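Predicted protein (Phaeodactylum tricornutum CCAP 1055/1, PDB 5Z5M) catalyses two successive steps of urate degradation, hydrolysing 5-hydroxyisourate and decarboxylating the resulting OHCU stereoselectively, to yield (S)-allantoin. Local coordinates at the interface of chains A and B and the interface of chains A and C. Residues are numbered along the deposited sequence; one frame, centred on the assembly and turned at random. Chains: chain A/B/C, Predicted protein.

The four contacts fall into two pairs, whose members lie close together by their C-alpha centres. Contact 1 and contact 3, about 11 Å apart, both draw on strand 268-275 of the transthyretin-like region, and contact 3 adds the terminal strand 292-296. Contact 2 and contact 4, about 12 Å apart, both use helix 151-173 of chain A, which turns one side to chain C and another to chain B. About 43 Å separates contact 1 from contact 2. The tetrameric assembly thus joins copies through each catalytic region, and contact 4 crosses between the decarboxylase helix of one chain and the hydrolase region of another.

Contact 1: the interface of chains A and B. Residues chain A 267-268, 270; chain B 242, 244, 272.
A:Pro270 lies against one face of the guanidinium group of B:Arg272, in the HIUase/transthyretin-family region, where strand 268-275 of each chain faces its copy. The proline CG sits 3.8 Å above the guanidinium plane, displaced toward the rim, while CD touches the arginine CB at 3.8 Å. A:Thr268 runs alongside B:Arg272, pointing the same way, and its methyl CG2 comes 3.5 Å from NH1. The arginine reaches this position with CG anti to the backbone N (chi1 -170°) and a bend at chi3 (-59°). At its edge, nearly in plane, NE and NH2 both bind OE1 of B:Glu244 in a side-on salt bridge, with NE at 2.8 Å from that oxygen; this second-shell carboxylate fixes the turn of the flat group. With an alanine here, A:Pro270 would probably lose its flat cover and B:Glu244 its cationic mate. Farther along, the amide of B:Gln242 and the carboxylate of the poorly ordered A:Asp267 approach from opposite directions, their planes 87° apart, and are linked by water 2, which lies 2.6 Å from NE2 of B:Gln242. Water 1 bridges the carbonyls of A:Thr268 and B:Arg272, at 2.8 Å from the O atom of each.

Contact 2: the interface of chains A and C. Residues chain A 61, 68, 156, 159; chain C 150, 152.
The ammonium group of A:Lys68 and the carboxylate of C:Glu152 approach from opposite directions and form a salt bridge between the two OHCU decarboxylase regions. NZ of A:Lys68 lies 2.5 Å from OE2 of C:Glu152, on the syn lone pair, the side that faces the other oxygen, and a weaker bond goes to OE1. An extended lysine chain carries the charge across from helix 65-73. The glutamate, by contrast, is folded: its CG stands between the backbone N and the carbonyl carbon (chi1 68°) and the chain bends again at chi2 (-89°), which turns the carboxylate toward the lysine. Over the folded part, A:Met156 and A:Leu159 cross at about right angles; the thioether SD of the poorly ordered A:Met156 is 3.4 Å from CG of C:Glu152, and CD1 of A:Leu159 lies 3.6 Å from OE2. A methionine in place of A:Lys68 would probably leave the C:Glu152 carboxylate, partly hidden under apolar groups, without its counter-charge. Positioning comes from the next shell. C:Thr150, just ahead of helix 151-173, sends a weak bond from OG1 to OE2, and its methyl CG2 packs 3.9 Å from CB of A:Asn61. At the end of helix 49-61, the carbonyl O of A:Asn61 accepts a hydrogen bond from NZ of A:Lys68 at 2.8 Å.

Contact 3: the interface of chains A and B. Residues chain A 271, 293-295; chain B 271, 293-295.
A:Phe293 and B:Thr295 pair as antiparallel beta-bridge partners, as do A:Thr295 and B:Phe293, about a centre where A:Ser294 faces B:Ser294, so that the 292-296 strands join edge to edge by main-chain hydrogen bonds. Those to the phenylalanine carbonyls are the straighter at the acceptor: N of B:Thr295 donates to O of A:Phe293 at 2.9 Å, with a C=O...N angle of 171°. The return bond, from N of A:Phe293 to O of B:Thr295, is longer at 3.1 Å and its donor is tilted away from the carbonyl plane. Water 3 also touches the join, 3.0 Å from O of A:Thr295. At the centre CB of A:Ser294 meets CB of B:Ser294 at 3.5 Å. On the other side of the strands the two phenylalanine rings lean across each other, CE1 of A:Phe293 touching CE1 of B:Phe293 at 3.6 Å. Each ring is set there with CG between the backbone N and the carbonyl carbon (chi1 74° in both chains). Beneath CE2 of A:Phe293 comes the methyl CG2 of B:Thr295, 3.3 Å away, while CD1 of B:Leu271 slides past the same ring at 3.5 Å from CE2 of A:Phe293; A:Thr295 and A:Leu271 do likewise for the ring of B:Phe293. In transthyretin-family proteins such terminal strand pairing builds the dimer, and here it fuses the sheets of two hydrolase regions into one across the two-fold axis.

Contact 4: the interface of chains A and B. Residues chain A 157, 160, 164; chain B 257, 259-260.
The ring of B:Phe259 and the carboxylate of A:Glu160 meet with their planes 73° apart, the acid touching the ring at CD1 and the side chains passing each other at a slant. CD of A:Glu160 is 3.9 Å from CD1 of B:Phe259. The acid reaches over on a chain extended beyond CG, and with CG of B:Phe259 anti to the backbone N (chi1 176°), the CD1 side of the ring and CB both lie against OE1. Water satisfies OE1: water 5 lies 2.6 Å from OE1 of A:Glu160 and water 6 lies 2.8 Å from the same atom, and both also reach the carbonyl O of B:Gly257, water 6 at 2.6 Å from it. That carbonyl is flanked by A:Val157, whose methyl CG2 is 3.9 Å from O of B:Gly257. A:Lys164 lies farther along the helix; with a bend at chi3 (68°) its NZ points back to water 4, 2.9 Å away, which also meets the backbone N of B:Thr260 and water 5. The same NZ makes a weak bond to the carbonyl O of B:Thr260. Solvent thus carries much of the polar contact between a glutamate, a lysine and main-chain groups. In the fold, A:Val157, A:Glu160 and A:Lys164 lie along one side of the long decarboxylase helix 151-173, and the partner is the loop that follows helix 249-256 in the hydrolase region of chain B, where B:Gly257 takes a left-handed helical backbone conformation.

Contact 1: the interface of chains A and B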
# COMPACT_ATOMS: atom_id res chain seq x y z
N ASP A 267 -5.02 -10.73 12.88
CA ASP A 267 -5.40 -10.29 14.22
C ASP A 267 -4.21 -9.63 14.89
O ASP A 267 -4.16 -8.41 15.02
CB ASP A 267 -5.96 -11.45 15.06
CG ASP A 267 -5.12 -12.71 14.99
OD1 ASP A 267 -3.88 -12.60 14.82
OD2 ASP A 267 -5.69 -13.81 15.12
N THR A 268 -3.22 -10.43 15.28
CA THR A 268 -2.00 -9.88 15.86
C THR A 268 -0.93 -9.69 14.78
O THR A 268 -0.54 -10.64 14.12
CB THR A 268 -1.47 -10.79 16.98
OG1 THR A 268 -2.49 -10.97 17.97
CG2 THR A 268 -0.25 -10.17 17.62
N PRO A 270 2.90 -8.55 13.80
CA PRO A 270 4.26 -8.14 14.13
C PRO A 270 4.82 -7.21 13.05
O PRO A 270 4.54 -7.40 11.87
CB PRO A 270 5.02 -9.47 14.15
CG PRO A 270 4.32 -10.29 13.13
CD PRO A 270 2.85 -9.91 13.22
N GLN B 242 -3.26 -20.60 12.54
CA GLN B 242 -2.44 -19.41 12.36
C GLN B 242 -1.06 -19.77 11.83
O GLN B 242 -0.43 -20.72 12.31
CB GLN B 242 -2.33 -18.62 13.67
CG GLN B 242 -1.53 -17.32 13.54
CD GLN B 242 -1.62 -16.44 14.78
OE1 GLN B 242 -1.23 -16.85 15.87
NE2 GLN B 242 -2.15 -15.24 14.61
N GLU B 244 2.82 -18.13 9.89
CA GLU B 244 3.70 -16.98 9.77
C GLU B 244 4.75 -17.20 8.70
O GLU B 244 5.54 -18.15 8.79
CB GLU B 244 4.38 -16.67 11.11
CG GLU B 244 5.01 -15.28 11.16
CD GLU B 244 5.60 -14.96 12.53
OE1 GLU B 244 4.88 -14.39 13.37
OE2 GLU B 244 6.78 -15.29 12.75
N ARG B 272 2.24 -12.62 9.73
CA ARG B 272 1.41 -13.54 10.49
C ARG B 272 -0.04 -13.47 10.02
O ARG B 272 -0.62 -12.38 9.95
CB ARG B 272 1.52 -13.22 11.98
CG ARG B 272 0.89 -14.23 12.91
CD ARG B 272 1.09 -13.82 14.36
NE ARG B 272 2.51 -13.71 14.69
CZ ARG B 272 2.98 -13.09 15.77
NH1 ARG B 272 2.15 -12.52 16.63
NH2 ARG B 272 4.28 -13.04 15.99
O HOH W 1 -2.22 -11.74 12.12
O HOH W 2 -3.16 -14.29 12.39

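Contact 2: the interface of chains A and C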
# COMPACT_ATOMS: atom_id res chain seq x y z
N ASN A 61 33.46 12.43 -0.82
CA ASN A 61 32.73 12.51 -2.09
C ASN A 61 33.31 13.56 -3.04
O ASN A 61 33.21 13.42 -4.26
CB ASN A 61 31.25 12.80 -1.83
CG ASN A 61 30.48 11.55 -1.43
OD1 ASN A 61 30.95 10.43 -1.59
ND2 ASN A 61 29.28 11.75 -0.90
N LYS A 68 39.44 8.10 -4.33
CA LYS A 68 38.35 7.21 -3.96
C LYS A 68 38.73 5.74 -4.17
O LYS A 68 38.49 4.91 -3.31
CB LYS A 68 37.09 7.56 -4.76
CG LYS A 68 36.40 8.85 -4.27
CD LYS A 68 35.25 9.26 -5.17
CE LYS A 68 34.73 10.63 -4.80
NZ LYS A 68 33.54 11.02 -5.58
N MET A 156 30.22 2.51 -7.28
CA MET A 156 29.21 3.23 -6.51
C MET A 156 28.74 2.47 -5.28
O MET A 156 28.59 3.04 -4.20
CB MET A 156 28.00 3.54 -7.40
CG MET A 156 28.23 4.68 -8.35
SD MET A 156 28.57 6.17 -7.39
CE MET A 156 27.10 6.26 -6.39
N LEU A 159 31.47 2.34 -2.55
CA LEU A 159 31.60 3.62 -1.87
C LEU A 159 30.46 3.82 -0.87
O LEU A 159 30.67 4.37 0.20
CB LEU A 159 31.65 4.77 -2.87
CG LEU A 159 32.94 4.93 -3.68
CD1 LEU A 159 32.76 5.99 -4.76
CD2 LEU A 159 34.12 5.26 -2.78
N THR C 150 28.14 13.17 -7.56
CA THR C 150 29.54 12.87 -7.84
C THR C 150 29.68 12.38 -9.28
O THR C 150 28.73 11.85 -9.85
CB THR C 150 30.11 11.81 -6.88
OG1 THR C 150 29.46 10.55 -7.10
CG2 THR C 150 29.92 12.23 -5.43
N GLU C 152 31.22 9.80 -10.42
CA GLU C 152 31.09 8.35 -10.56
C GLU C 152 29.63 7.90 -10.45
O GLU C 152 29.27 6.86 -11.00
CB GLU C 152 31.96 7.62 -9.53
CG GLU C 152 31.54 7.77 -8.08
CD GLU C 152 32.17 8.96 -7.40
OE1 GLU C 152 32.99 9.65 -8.05
OE2 GLU C 152 31.87 9.21 -6.21

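Contact 3: the interface of chains A and B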
# COMPACT_ATOMS: atom_id res chain seq x y z
N LEU A 271 5.58 -6.20 13.47
CA LEU A 271 6.22 -5.28 12.53
C LEU A 271 7.67 -5.11 12.95
O LEU A 271 7.98 -4.36 13.87
CB LEU A 271 5.51 -3.92 12.51
CG LEU A 271 5.41 -3.19 11.16
CD1 LEU A 271 4.63 -4.03 10.18
CD2 LEU A 271 4.75 -1.81 11.31
N PHE A 293 -2.46 -4.94 5.14
CA PHE A 293 -1.76 -3.95 5.92
C PHE A 293 -0.48 -3.51 5.22
O PHE A 293 0.03 -4.18 4.33
CB PHE A 293 -1.48 -4.45 7.35
CG PHE A 293 -0.40 -5.48 7.46
CD1 PHE A 293 0.91 -5.11 7.74
CD2 PHE A 293 -0.69 -6.83 7.38
CE1 PHE A 293 1.91 -6.05 7.87
CE2 PHE A 293 0.30 -7.79 7.53
CZ PHE A 293 1.60 -7.40 7.76
N SER A 294 -0.00 -2.34 5.63
CA SER A 294 1.22 -1.79 5.06
C SER A 294 1.90 -0.87 6.05
O SER A 294 1.30 -0.39 7.02
CB SER A 294 0.92 -1.04 3.76
OG SER A 294 0.02 0.03 3.98
N THR A 295 3.18 -0.61 5.80
CA THR A 295 3.94 0.30 6.63
C THR A 295 5.05 0.90 5.78
O THR A 295 5.27 0.47 4.64
CB THR A 295 4.55 -0.41 7.85
OG1 THR A 295 5.24 0.54 8.66
CG2 THR A 295 5.54 -1.47 7.40
N LEU B 271 5.27 -12.27 8.59
CA LEU B 271 3.93 -11.99 8.12
C LEU B 271 2.99 -13.03 8.71
O LEU B 271 2.96 -14.17 8.26
CB LEU B 271 3.88 -11.97 6.59
CG LEU B 271 2.55 -11.77 5.85
CD1 LEU B 271 1.62 -10.85 6.59
CD2 LEU B 271 2.82 -11.26 4.43
N PHE B 293 6.60 -1.90 3.01
CA PHE B 293 6.03 -3.13 2.49
C PHE B 293 4.53 -3.18 2.75
O PHE B 293 4.02 -2.45 3.60
CB PHE B 293 6.74 -4.37 3.05
CG PHE B 293 6.40 -4.69 4.48
CD1 PHE B 293 5.32 -5.52 4.79
CD2 PHE B 293 7.19 -4.22 5.52
CE1 PHE B 293 5.02 -5.83 6.10
CE2 PHE B 293 6.89 -4.53 6.83
CZ PHE B 293 5.81 -5.33 7.12
N SER B 294 3.86 -4.02 1.98
CA SER B 294 2.42 -4.19 2.09
C SER B 294 2.06 -5.63 1.77
O SER B 294 2.80 -6.33 1.08
CB SER B 294 1.68 -3.25 1.14
OG SER B 294 2.27 -3.28 -0.14
N THR B 295 0.92 -6.06 2.28
CA THR B 295 0.42 -7.38 1.95
C THR B 295 -1.10 -7.37 2.05
O THR B 295 -1.70 -6.42 2.57
CB THR B 295 0.98 -8.46 2.88
OG1 THR B 295 0.59 -9.75 2.40
CG2 THR B 295 0.44 -8.27 4.28
O HOH W 3 3.53 0.44 2.15

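Contact 4: the interface of chains A and B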
# COMPACT_ATOMS: atom_id res chain seq x y z
N VAL A 157 28.47 1.18 -5.45
CA VAL A 157 28.00 0.36 -4.35
C VAL A 157 29.07 0.25 -3.26
O VAL A 157 28.77 0.35 -2.08
CB VAL A 157 27.60 -1.06 -4.83
CG1 VAL A 157 27.21 -1.93 -3.64
CG2 VAL A 157 26.46 -0.98 -5.84
N GLU A 160 29.26 3.36 -1.23
CA GLU A 160 28.14 3.40 -0.29
C GLU A 160 28.45 2.54 0.93
O GLU A 160 28.18 2.93 2.06
CB GLU A 160 26.84 2.94 -0.97
CG GLU A 160 26.28 3.97 -1.95
CD GLU A 160 25.08 3.46 -2.74
OE1 GLU A 160 24.73 2.26 -2.63
OE2 GLU A 160 24.47 4.28 -3.47
N LYS A 164 28.92 3.50 5.03
CA LYS A 164 28.13 2.81 6.04
C LYS A 164 29.04 2.29 7.14
O LYS A 164 28.66 2.28 8.30
CB LYS A 164 27.34 1.66 5.41
CG LYS A 164 26.15 2.10 4.58
CD LYS A 164 25.71 1.01 3.61
CE LYS A 164 25.14 -0.19 4.34
NZ LYS A 164 24.56 -1.20 3.40
N GLY B 257 22.78 -5.09 -4.48
CA GLY B 257 23.53 -3.91 -4.09
C GLY B 257 22.64 -2.70 -3.86
O GLY B 257 23.10 -1.57 -3.93
N PHE B 259 20.73 0.17 -2.07
CA PHE B 259 21.13 0.93 -0.90
C PHE B 259 20.20 0.67 0.27
O PHE B 259 18.99 0.80 0.15
CB PHE B 259 21.18 2.43 -1.18
CG PHE B 259 21.49 3.24 0.04
CD1 PHE B 259 22.80 3.37 0.49
CD2 PHE B 259 20.48 3.85 0.77
CE1 PHE B 259 23.10 4.10 1.62
CE2 PHE B 259 20.77 4.58 1.91
CZ PHE B 259 22.08 4.71 2.33
N THR B 260 20.78 0.29 1.41
CA THR B 260 20.05 0.12 2.66
C THR B 260 20.89 0.68 3.80
O THR B 260 22.11 0.83 3.67
CB THR B 260 19.71 -1.36 2.96
OG1 THR B 260 20.92 -2.12 3.06
CG2 THR B 260 18.80 -1.97 1.89
O HOH W 4 23.72 -0.79 0.67
O HOH W 5 24.72 -0.14 -1.55
O HOH W 6 23.23 0.96 -4.63